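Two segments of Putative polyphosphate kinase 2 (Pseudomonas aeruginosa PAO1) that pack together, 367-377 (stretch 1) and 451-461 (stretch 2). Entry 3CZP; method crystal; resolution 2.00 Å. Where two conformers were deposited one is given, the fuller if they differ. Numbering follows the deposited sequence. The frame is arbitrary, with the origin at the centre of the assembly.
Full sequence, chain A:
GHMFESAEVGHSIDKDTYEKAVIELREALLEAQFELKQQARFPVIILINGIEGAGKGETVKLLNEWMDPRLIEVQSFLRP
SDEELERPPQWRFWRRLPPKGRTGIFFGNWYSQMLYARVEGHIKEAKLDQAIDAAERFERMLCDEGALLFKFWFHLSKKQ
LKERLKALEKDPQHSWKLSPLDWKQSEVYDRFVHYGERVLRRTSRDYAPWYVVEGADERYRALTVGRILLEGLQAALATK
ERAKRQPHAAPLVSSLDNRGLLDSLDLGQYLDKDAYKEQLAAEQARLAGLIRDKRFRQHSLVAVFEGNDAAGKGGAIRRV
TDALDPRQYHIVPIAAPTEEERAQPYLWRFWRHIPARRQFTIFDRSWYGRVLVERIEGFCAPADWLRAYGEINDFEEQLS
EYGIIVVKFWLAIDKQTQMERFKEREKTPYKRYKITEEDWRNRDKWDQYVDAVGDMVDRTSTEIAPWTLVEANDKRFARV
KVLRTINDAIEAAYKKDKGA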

# COMPACT_ATOMS: atom_id res chain seq x y z
N TRP A 367 -6.00 -16.35 6.34
CA TRP A 367 -6.86 -15.79 7.37
C TRP A 367 -7.42 -16.80 8.36
O TRP A 367 -7.96 -16.42 9.37
CB TRP A 367 -8.04 -15.06 6.73
CG TRP A 367 -8.69 -15.75 5.56
CD1 TRP A 367 -9.80 -16.57 5.59
CD2 TRP A 367 -8.30 -15.66 4.17
NE1 TRP A 367 -10.10 -17.00 4.32
CE2 TRP A 367 -9.20 -16.47 3.43
CE3 TRP A 367 -7.24 -15.04 3.51
CZ2 TRP A 367 -9.12 -16.64 2.09
CZ3 TRP A 367 -7.15 -15.18 2.13
CH2 TRP A 367 -8.09 -15.98 1.42
N TYR A 368 -7.33 -18.08 8.03
CA TYR A 368 -7.66 -19.17 8.95
C TYR A 368 -6.77 -19.29 10.18
O TYR A 368 -7.16 -19.95 11.17
CB TYR A 368 -7.80 -20.49 8.18
CG TYR A 368 -9.05 -20.48 7.33
CD1 TYR A 368 -10.28 -20.70 7.90
CD2 TYR A 368 -9.00 -20.17 5.96
CE1 TYR A 368 -11.46 -20.67 7.14
CE2 TYR A 368 -10.19 -20.13 5.19
CZ TYR A 368 -11.41 -20.40 5.80
OH TYR A 368 -12.60 -20.36 5.10
N GLY A 369 -5.63 -18.62 10.14
CA GLY A 369 -4.74 -18.55 11.30
C GLY A 369 -5.45 -18.15 12.59
O GLY A 369 -5.17 -18.69 13.64
N ARG A 370 -6.39 -17.21 12.48
CA ARG A 370 -7.17 -16.75 13.62
C ARG A 370 -7.89 -17.89 14.36
O ARG A 370 -7.91 -17.91 15.62
CB ARG A 370 -8.19 -15.66 13.23
CG ARG A 370 -9.04 -15.27 14.43
CD ARG A 370 -9.46 -13.83 14.46
NE ARG A 370 -8.34 -12.96 14.85
CZ ARG A 370 -8.47 -11.65 14.99
NH1 ARG A 370 -9.65 -11.06 14.77
NH2 ARG A 370 -7.42 -10.93 15.32
N VAL A 371 -8.46 -18.83 13.59
CA VAL A 371 -9.21 -19.97 14.18
C VAL A 371 -8.37 -21.25 14.29
O VAL A 371 -8.86 -22.29 14.69
CB VAL A 371 -10.49 -20.27 13.39
CG1 VAL A 371 -11.35 -19.00 13.35
CG2 VAL A 371 -10.13 -20.83 12.00
N LEU A 372 -7.08 -21.13 13.97
CA LEU A 372 -6.12 -22.21 14.16
C LEU A 372 -5.09 -21.76 15.17
O LEU A 372 -5.37 -21.75 16.36
CB LEU A 372 -5.53 -22.64 12.82
CG LEU A 372 -6.50 -23.29 11.80
CD1 LEU A 372 -5.73 -23.43 10.47
CD2 LEU A 372 -7.13 -24.65 12.27
N VAL A 373 -3.90 -21.34 14.74
CA VAL A 373 -2.85 -20.94 15.71
C VAL A 373 -3.19 -19.85 16.76
O VAL A 373 -2.74 -19.94 17.89
CB VAL A 373 -1.51 -20.57 14.98
CG1 VAL A 373 -1.70 -19.38 13.99
CG2 VAL A 373 -0.39 -20.31 15.99
N GLU A 374 -3.97 -18.83 16.40
CA GLU A 374 -4.34 -17.81 17.38
C GLU A 374 -5.23 -18.37 18.48
O GLU A 374 -5.05 -18.03 19.64
CB GLU A 374 -5.04 -16.62 16.72
CG GLU A 374 -4.17 -15.86 15.73
CD GLU A 374 -4.77 -14.53 15.23
OE1 GLU A 374 -5.84 -14.08 15.67
OE2 GLU A 374 -4.13 -13.93 14.37
N ARG A 375 -6.22 -19.18 18.10
CA ARG A 375 -7.13 -19.83 19.02
C ARG A 375 -6.34 -20.66 20.03
O ARG A 375 -6.47 -20.50 21.25
CB ARG A 375 -8.09 -20.75 18.24
CG ARG A 375 -8.84 -21.75 19.11
CD ARG A 375 -9.96 -22.49 18.30
NE ARG A 375 -10.36 -23.77 18.92
CZ ARG A 375 -11.48 -24.45 18.62
NH1 ARG A 375 -12.36 -23.98 17.74
NH2 ARG A 375 -11.75 -25.61 19.22
N ILE A 376 -5.50 -21.51 19.49
CA ILE A 376 -4.65 -22.42 20.26
C ILE A 376 -3.61 -21.75 21.14
O ILE A 376 -3.46 -22.15 22.28
CB ILE A 376 -4.00 -23.47 19.33
CG1 ILE A 376 -5.09 -24.44 18.90
CG2 ILE A 376 -2.83 -24.27 20.05
CD1 ILE A 376 -4.74 -25.24 17.73
N GLU A 377 -2.89 -20.76 20.65
CA GLU A 377 -1.88 -20.09 21.50
C GLU A 377 -2.45 -18.93 22.33
O GLU A 377 -1.78 -18.44 23.24
CB GLU A 377 -0.71 -19.56 20.65
CG GLU A 377 0.04 -20.62 19.88
CD GLU A 377 0.56 -21.74 20.74
OE1 GLU A 377 0.90 -21.49 21.92
OE2 GLU A 377 0.62 -22.89 20.23
N ASP A 451 -9.36 -30.62 17.02
CA ASP A 451 -10.62 -29.98 17.43
C ASP A 451 -10.86 -28.71 16.64
O ASP A 451 -11.97 -28.46 16.19
CB ASP A 451 -10.64 -29.64 18.91
CG ASP A 451 -10.82 -30.84 19.77
OD1 ASP A 451 -11.34 -31.89 19.30
OD2 ASP A 451 -10.44 -30.74 20.95
N ALA A 452 -9.81 -27.92 16.46
CA ALA A 452 -9.89 -26.65 15.74
C ALA A 452 -10.10 -26.76 14.22
O ALA A 452 -10.85 -25.97 13.60
CB ALA A 452 -8.63 -25.81 16.07
N VAL A 453 -9.43 -27.72 13.60
CA VAL A 453 -9.63 -28.00 12.16
C VAL A 453 -11.05 -28.51 11.94
O VAL A 453 -11.73 -28.07 11.02
CB VAL A 453 -8.56 -28.98 11.59
CG1 VAL A 453 -8.84 -29.39 10.13
CG2 VAL A 453 -7.20 -28.32 11.72
N GLY A 454 -11.51 -29.38 12.82
CA GLY A 454 -12.89 -29.84 12.79
C GLY A 454 -13.93 -28.75 12.82
O GLY A 454 -14.87 -28.75 12.03
N ASP A 455 -13.77 -27.81 13.74
CA ASP A 455 -14.68 -26.68 13.85
C ASP A 455 -14.63 -25.79 12.66
O ASP A 455 -15.68 -25.32 12.19
CB ASP A 455 -14.38 -25.85 15.09
CG ASP A 455 -14.67 -26.58 16.35
OD1 ASP A 455 -15.40 -27.61 16.29
OD2 ASP A 455 -14.21 -26.13 17.40
N MSE A 456 -13.41 -25.52 12.20
CA MSE A 456 -13.19 -24.71 11.03
C MSE A 456 -13.96 -25.25 9.84
O MSE A 456 -14.73 -24.56 9.22
CB MSE A 456 -11.69 -24.67 10.70
CG MSE A 456 -11.32 -24.03 9.37
SE MSE A 456 -9.38 -23.98 9.24
CE MSE A 456 -9.13 -25.77 8.60
N VAL A 457 -13.73 -26.52 9.53
CA VAL A 457 -14.41 -27.20 8.43
C VAL A 457 -15.95 -27.21 8.59
O VAL A 457 -16.70 -26.82 7.68
CB VAL A 457 -13.81 -28.63 8.22
CG1 VAL A 457 -14.58 -29.42 7.12
CG2 VAL A 457 -12.32 -28.51 7.89
N ASP A 458 -16.44 -27.60 9.76
CA ASP A 458 -17.86 -27.47 10.03
C ASP A 458 -18.45 -26.08 9.79
O ASP A 458 -19.53 -25.94 9.20
CB ASP A 458 -18.14 -27.83 11.48
CG ASP A 458 -19.59 -27.68 11.83
OD1 ASP A 458 -20.41 -28.45 11.26
OD2 ASP A 458 -19.92 -26.81 12.67
N ARG A 459 -17.76 -25.03 10.25
CA ARG A 459 -18.35 -23.70 10.26
C ARG A 459 -18.07 -22.90 8.97
O ARG A 459 -18.76 -21.93 8.67
CB ARG A 459 -17.86 -22.92 11.49
CG ARG A 459 -17.81 -23.72 12.80
CD ARG A 459 -18.81 -23.31 13.86
NE ARG A 459 -18.12 -23.14 15.15
CZ ARG A 459 -17.92 -24.08 16.07
NH1 ARG A 459 -18.39 -25.31 15.91
NH2 ARG A 459 -17.25 -23.76 17.17
N THR A 460 -17.04 -23.28 8.21
CA THR A 460 -16.62 -22.48 7.02
C THR A 460 -16.47 -23.32 5.75
O THR A 460 -16.02 -22.83 4.73
CB THR A 460 -15.26 -21.69 7.25
OG1 THR A 460 -14.18 -22.62 7.49
CG2 THR A 460 -15.32 -20.70 8.46
N SER A 461 -16.83 -24.59 5.79
CA SER A 461 -16.89 -25.35 4.51
C SER A 461 -18.27 -25.15 3.93
O SER A 461 -19.20 -25.83 4.31
CB SER A 461 -16.62 -26.81 4.70
OG SER A 461 -16.45 -27.38 3.42
O HOH W 1 -11.21 -23.55 14.18

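Two helical segments of one chain, far apart in sequence, pack here. Helix 451-460 runs against helix 370-377 with 141° between their N-to-C directions, so the two are closer to antiparallel than to perpendicular. Their axes come within 9.2 Å. The closest pair of CA atoms is Leu-372 CA and Ala-452 CA, 6.0 Å apart. Together the stretches bury 453 Å². Arg-375, Met-456 and Ala-452 each cover more than any other residue, in nearly equal shares, and together make up just under half of it.

Ala-452 marks the close point. Its CB points toward stretch 1 and sits as a knob among Val-371, Leu-372, Arg-375 and Ile-376. The small methyl sits where the CA atoms are closest. Ala-452 CB lies 3.8 Å from Val-371 O and 4.3 Å from Ile-376 CD1. A water joins the backbones beside it. The oxygen of water 1 donates to Val-371 O at 2.7 Å and to Ala-452 O at 2.5 Å, linking two carbonyls that could not bond to each other directly. The carbonyl of Val-371 makes no helical bond within the stretch. This fits the irregular winding here: a wider pi-type turn spans 370-374, and Glu-374 N bonds to Gly-369 O at 3.0 Å.

Arg-375 supplies the charged part of the contact. Its side chain is extended, with chi1, chi2 and chi3 all t, and this carries the guanidinium across to stretch 2. Arg-375 NH1 donates to Asp-455 OD2 at 2.9 Å, and Arg-375 NH2 reaches the same Asp-455 OD2 at 3.1 Å. The two bonds form a salt bridge that shares one carboxylate oxygen. That oxygen lies at the guanidinium edge, near its plane, where the N-H groups can point at it. One face of the group is covered by Ala-452, with Arg-375 NE 3.9 Å from Ala-452 CB. The same arginine therefore combines an ionic contact at its edge with a van der Waals contact on its face.

Met-456, present as selenomethionine, occupies the apolar part. It lies one helical turn beyond Ala-452, and its CB also points toward stretch 1. With chi1 and chi2 both t, the chain extends before chi3 turns to p. Met-456 SE lies 3.7 Å from Tyr-368 CD1, 3.8 Å from Leu-372 CD2 and 4.3 Å from Val-371 CG2. The selenium is 4.5 Å from the centroid of the Tyr-368 ring and approaches it obliquely, 49° off the normal. The CA-to-CB bond of Leu-372 points sideways, but the end of the side chain comes nearer. Leu-372 CD2 also meets Val-453 CG2 at 3.7 Å, although the CA-to-CB bond of Val-453 points away.

Tyr-368 extends the contact to the last turn of stretch 2. Tyr-368 CE1 lies 3.4 Å from Thr-460 OG1, a packing contact. The threonine hydroxyl donates back within its own helix, from Thr-460 OG1 to Met-456 O at 2.7 Å. Ser-461, just beyond, leaves helical geometry.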